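Local coordinates for major capsid protein (Faustovirus, PDB 5J7O) that probably builds the protein shell of a large double-stranded DNA virus, as a capsid subunit with a double jelly-roll fold, at residues Leu204-Met208 with Leu609-Ala613; Val444-Leu449 with Ala566-Cys572. All coordinates share one frame; numbering follows the deposited sequence.

Of the elements that meet here, helix 203-212 is the first along the chain; its partner lies some 400 residues later. Strand 444-453 is the next of them, and contact 2 closes the 116-residue loop after Leu449 when strand 567-570 pairs with it. Strand 607-620 follows, sets itself on the other flank of strand 444-453 and meets the helix in contact 1, so contact 2 is nested inside the loop of contact 1. Both contacts share one antiparallel sheet: Tyr448 N and Ile612 O, 2.8 Å apart, probably form a hydrogen bond between them. Contact 1 fastens the helix to the sheet, and contact 2 adds strand 567-570, one of its two outermost strands within this chain.

Contact 1: residues Leu204-Met208 with Leu609-Ala613; sequences LAAIM and LISIA
Ile612 pushes the end of its side chain into the first turn of the helix segment, where Leu204, Ala205 and Met208 receive it. With CG1 beside the backbone N (chi1 -59°) and CD1 extended beyond it, the side chain reaches as far as the helix backbone: CD1 of Ile612 lies 3.4 Å from N of Ala205. The same methyl is 3.6 Å from CB of Leu204, while the small side chain of Ala205, its CB 4.1 Å from Ile612 CD1, allows so close an approach. Met208, one turn on from Leu204, closes the seat with its CG, 4.1 Å from CD1 of Ile612. Its chain then bends at chi2 (-58°), and the terminal methyl comes near the strand again, with CE 4.4 Å from CG2 of Ile610.

Ile610 meets Leu204 at about a right angle. Leucine suits this place because both prongs of its fork find a partner: CD2 lies 3.7 Å from Ile610 CD1, and Leu204 CD1 is 3.8 Å from Ile610 CG2. No hydrogen bond joins the segments; branched aliphatic chains from alternate strand positions do the work, and Tyr448 of the neighbouring strand touches Met208. The strand and helix directions differ by 76°, an arrangement of a helix lying across the outer face of a jelly-roll sheet.

Contact 2: residues Val444-Leu449 with Ala566-Cys572; sequences VEFIYL and ALFLNFC
The carbonyl oxygen of Leu569 is approached by two groups of the facing strand: the N-H of Ile447, tilted from the carbonyl plane, donates a hydrogen bond of 3.0 Å from N to O, and Phe446 adds a bent, weaker CA-H...O contact, its CA 3.1 Å from Leu569 O. Leu569 N donates in turn to Ile447 O, and Leu449 and Leu567 form the next hydrogen-bonded pair.

Side chains alternate between the faces. On one, Phe446, Tyr448 and Phe568 make an aromatic cluster. CG of Phe446 sits between the backbone N and the carbonyl carbon (chi1 41°), a crowded position that turns one face of the ring to Phe568. CZ of Phe568 lies over that face of the Phe446 ring, displaced toward its rim and 3.4 Å from CG of Phe446. The planes differ by 28°, yet the rings are slid so far apart that they barely overlap. Tyr448 runs alongside Phe568 and sets its CE2 at that ring's edge, 3.8 Å from Phe568 CE2. Phe212 of helix 203-212 meets both Tyr448 and Phe568, and His213 holds the Tyr448 hydroxyl.

By strand order this is the D-G pair of a jelly-roll BIDG sheet, with G at its edge. Leu449, Leu567 and Leu569 occupy the inner face, where aliphatic chains suit the packing on Val527 of the opposing sheet.

Beyond the strand, Phe571 N bonds to Glu445 O at 2.9 Å, and Ile447 CD1 lies at the edge of the Phe571 ring, 4.1 Å from CE2. Asn570 forms an Asx turn: its OD1 accepts the N-H of Cys572 at 167°, with N and OD1 2.9 Å apart. Cys572 SG rests at the edge of the Phe446 ring, 4.0 Å from CD1, while Cys572 O takes a hydrogen bond from Tyr71 of a neighbouring subunit.

Contact 1: residues Leu204-Met208 with Leu609-Ala613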
# COMPACT_ATOMS: atom_id res chain seq x y z
N LEU B 204 -5.17 25.06 -3.51
CA LEU B 204 -4.78 24.81 -2.13
C LEU B 204 -5.81 23.95 -1.41
O LEU B 204 -5.45 23.04 -0.65
CB LEU B 204 -4.57 26.14 -1.40
CG LEU B 204 -3.43 26.98 -1.97
CD1 LEU B 204 -3.30 28.29 -1.22
CD2 LEU B 204 -2.14 26.19 -1.89
N ALA B 205 -7.10 24.23 -1.63
CA ALA B 205 -8.13 23.37 -1.06
C ALA B 205 -8.11 21.99 -1.72
O ALA B 205 -8.36 20.98 -1.06
CB ALA B 205 -9.50 24.01 -1.22
N ALA B 206 -7.78 21.94 -3.01
CA ALA B 206 -7.74 20.66 -3.71
C ALA B 206 -6.63 19.76 -3.17
O ALA B 206 -6.82 18.55 -3.05
CB ALA B 206 -7.57 20.89 -5.21
N ILE B 207 -5.48 20.34 -2.84
CA ILE B 207 -4.40 19.51 -2.31
C ILE B 207 -4.67 19.15 -0.85
O ILE B 207 -4.21 18.11 -0.38
CB ILE B 207 -3.03 20.20 -2.47
CG1 ILE B 207 -2.94 21.46 -1.60
CG2 ILE B 207 -2.79 20.54 -3.92
CD1 ILE B 207 -1.55 22.07 -1.57
N MET B 208 -5.42 19.98 -0.12
CA MET B 208 -5.84 19.59 1.22
C MET B 208 -6.78 18.38 1.16
O MET B 208 -6.67 17.47 1.99
CB MET B 208 -6.52 20.76 1.93
CG MET B 208 -5.59 21.91 2.28
SD MET B 208 -4.21 21.41 3.33
CE MET B 208 -3.49 23.00 3.71
N LEU B 609 1.59 30.84 5.20
CA LEU B 609 0.72 30.16 6.16
C LEU B 609 -0.65 30.01 5.52
O LEU B 609 -1.42 30.97 5.44
CB LEU B 609 0.64 30.93 7.47
CG LEU B 609 -0.01 30.12 8.60
CD1 LEU B 609 0.90 28.98 9.03
CD2 LEU B 609 -0.38 31.00 9.78
N ILE B 610 -0.96 28.80 5.07
CA ILE B 610 -2.19 28.51 4.36
C ILE B 610 -3.21 27.98 5.36
O ILE B 610 -2.96 26.98 6.04
CB ILE B 610 -1.95 27.50 3.23
CG1 ILE B 610 -0.87 28.02 2.28
CG2 ILE B 610 -3.24 27.23 2.47
CD1 ILE B 610 -0.42 27.01 1.25
N SER B 611 -4.36 28.65 5.44
CA SER B 611 -5.43 28.27 6.36
C SER B 611 -6.74 28.23 5.57
O SER B 611 -7.21 29.27 5.10
CB SER B 611 -5.53 29.25 7.53
OG SER B 611 -6.74 29.07 8.24
N ILE B 612 -7.31 27.04 5.44
CA ILE B 612 -8.53 26.82 4.67
C ILE B 612 -9.55 26.17 5.60
O ILE B 612 -9.42 24.99 5.94
CB ILE B 612 -8.28 25.95 3.44
CG1 ILE B 612 -7.24 26.61 2.53
CG2 ILE B 612 -9.58 25.71 2.68
CD1 ILE B 612 -6.83 25.75 1.37
N ALA B 613 -10.55 26.93 6.00
CA ALA B 613 -11.57 26.45 6.92
C ALA B 613 -12.81 26.00 6.16
O ALA B 613 -13.15 26.54 5.10
CB ALA B 613 -11.96 27.52 7.93

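Contact 2: residues Val444-Leu449 with Ala566-Cys572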
# COMPACT_ATOMS: atom_id res chain seq x y z
N VAL B 444 -17.21 27.42 12.13
CA VAL B 444 -16.14 26.65 11.52
C VAL B 444 -16.16 25.24 12.09
O VAL B 444 -16.13 25.06 13.31
CB VAL B 444 -14.77 27.31 11.74
CG1 VAL B 444 -13.67 26.45 11.13
CG2 VAL B 444 -14.75 28.71 11.16
N GLU B 445 -16.21 24.24 11.21
CA GLU B 445 -16.10 22.85 11.63
C GLU B 445 -14.65 22.47 11.88
O GLU B 445 -14.31 21.91 12.93
CB GLU B 445 -16.71 21.93 10.57
CG GLU B 445 -18.23 21.92 10.53
CD GLU B 445 -18.77 20.88 9.57
OE1 GLU B 445 -18.37 20.89 8.39
OE2 GLU B 445 -19.57 20.03 10.01
N PHE B 446 -13.77 22.75 10.91
CA PHE B 446 -12.36 22.45 11.04
C PHE B 446 -11.58 23.31 10.05
O PHE B 446 -12.16 24.01 9.22
CB PHE B 446 -12.08 20.96 10.82
CG PHE B 446 -12.86 20.35 9.69
CD1 PHE B 446 -14.07 19.72 9.93
CD2 PHE B 446 -12.38 20.40 8.39
CE1 PHE B 446 -14.79 19.15 8.90
CE2 PHE B 446 -13.10 19.84 7.36
CZ PHE B 446 -14.31 19.21 7.61
N ILE B 447 -10.25 23.25 10.16
CA ILE B 447 -9.36 24.10 9.38
C ILE B 447 -8.17 23.27 8.92
O ILE B 447 -7.49 22.64 9.74
CB ILE B 447 -8.87 25.32 10.19
CG1 ILE B 447 -10.05 26.18 10.64
CG2 ILE B 447 -7.89 26.15 9.36
CD1 ILE B 447 -9.65 27.36 11.51
N TYR B 448 -7.91 23.26 7.61
CA TYR B 448 -6.67 22.70 7.09
C TYR B 448 -5.57 23.75 7.20
O TYR B 448 -5.77 24.91 6.84
CB TYR B 448 -6.84 22.28 5.63
CG TYR B 448 -8.02 21.37 5.35
CD1 TYR B 448 -9.18 21.88 4.76
CD2 TYR B 448 -7.98 20.02 5.65
CE1 TYR B 448 -10.26 21.06 4.49
CE2 TYR B 448 -9.06 19.19 5.38
CZ TYR B 448 -10.20 19.72 4.80
OH TYR B 448 -11.27 18.91 4.53
N LEU B 449 -4.40 23.35 7.71
CA LEU B 449 -3.32 24.28 7.99
C LEU B 449 -2.02 23.80 7.38
O LEU B 449 -1.75 22.59 7.30
CB LEU B 449 -3.14 24.49 9.50
CG LEU B 449 -2.11 25.53 9.93
CD1 LEU B 449 -2.50 26.91 9.44
CD2 LEU B 449 -1.90 25.52 11.44
N ALA B 566 0.95 18.80 6.83
CA ALA B 566 -0.49 18.94 6.76
C ALA B 566 -1.08 18.80 8.15
O ALA B 566 -0.98 17.74 8.78
CB ALA B 566 -1.09 17.90 5.81
N LEU B 567 -1.71 19.87 8.64
CA LEU B 567 -2.30 19.89 9.97
C LEU B 567 -3.80 20.09 9.88
O LEU B 567 -4.31 20.77 8.98
CB LEU B 567 -1.67 21.00 10.84
CG LEU B 567 -0.33 20.67 11.49
CD1 LEU B 567 0.81 20.60 10.47
CD2 LEU B 567 -0.00 21.68 12.58
N PHE B 568 -4.52 19.49 10.82
CA PHE B 568 -5.98 19.44 10.82
C PHE B 568 -6.47 19.92 12.18
O PHE B 568 -6.35 19.19 13.18
CB PHE B 568 -6.47 18.02 10.52
CG PHE B 568 -7.96 17.92 10.31
CD1 PHE B 568 -8.80 17.67 11.37
CD2 PHE B 568 -8.50 18.04 9.04
CE1 PHE B 568 -10.17 17.56 11.18
CE2 PHE B 568 -9.87 17.93 8.84
CZ PHE B 568 -10.70 17.69 9.92
N LEU B 569 -7.01 21.13 12.23
CA LEU B 569 -7.53 21.71 13.47
C LEU B 569 -9.03 21.41 13.55
O LEU B 569 -9.83 22.04 12.84
CB LEU B 569 -7.28 23.21 13.52
CG LEU B 569 -5.94 23.76 13.03
CD1 LEU B 569 -5.93 25.28 13.11
CD2 LEU B 569 -4.78 23.18 13.81
N ASN B 570 -9.41 20.48 14.41
CA ASN B 570 -10.78 19.98 14.46
C ASN B 570 -11.58 20.66 15.57
O ASN B 570 -11.06 20.90 16.67
CB ASN B 570 -10.79 18.46 14.67
CG ASN B 570 -12.18 17.88 14.63
OD1 ASN B 570 -13.11 18.49 14.11
ND2 ASN B 570 -12.34 16.68 15.19
N PHE B 571 -12.85 20.94 15.28
CA PHE B 571 -13.76 21.54 16.25
C PHE B 571 -15.11 20.82 16.29
O PHE B 571 -16.02 21.30 16.98
CB PHE B 571 -13.97 23.03 15.95
CG PHE B 571 -12.70 23.79 15.77
CD1 PHE B 571 -11.95 24.19 16.87
CD2 PHE B 571 -12.24 24.11 14.50
CE1 PHE B 571 -10.78 24.90 16.70
CE2 PHE B 571 -11.07 24.82 14.33
CZ PHE B 571 -10.34 25.22 15.44
N CYS B 572 -15.26 19.71 15.58
CA CYS B 572 -16.47 18.91 15.61
C CYS B 572 -16.11 17.47 15.93
O CYS B 572 -14.95 17.06 15.83
CB CYS B 572 -17.23 18.99 14.28
SG CYS B 572 -16.35 18.27 12.88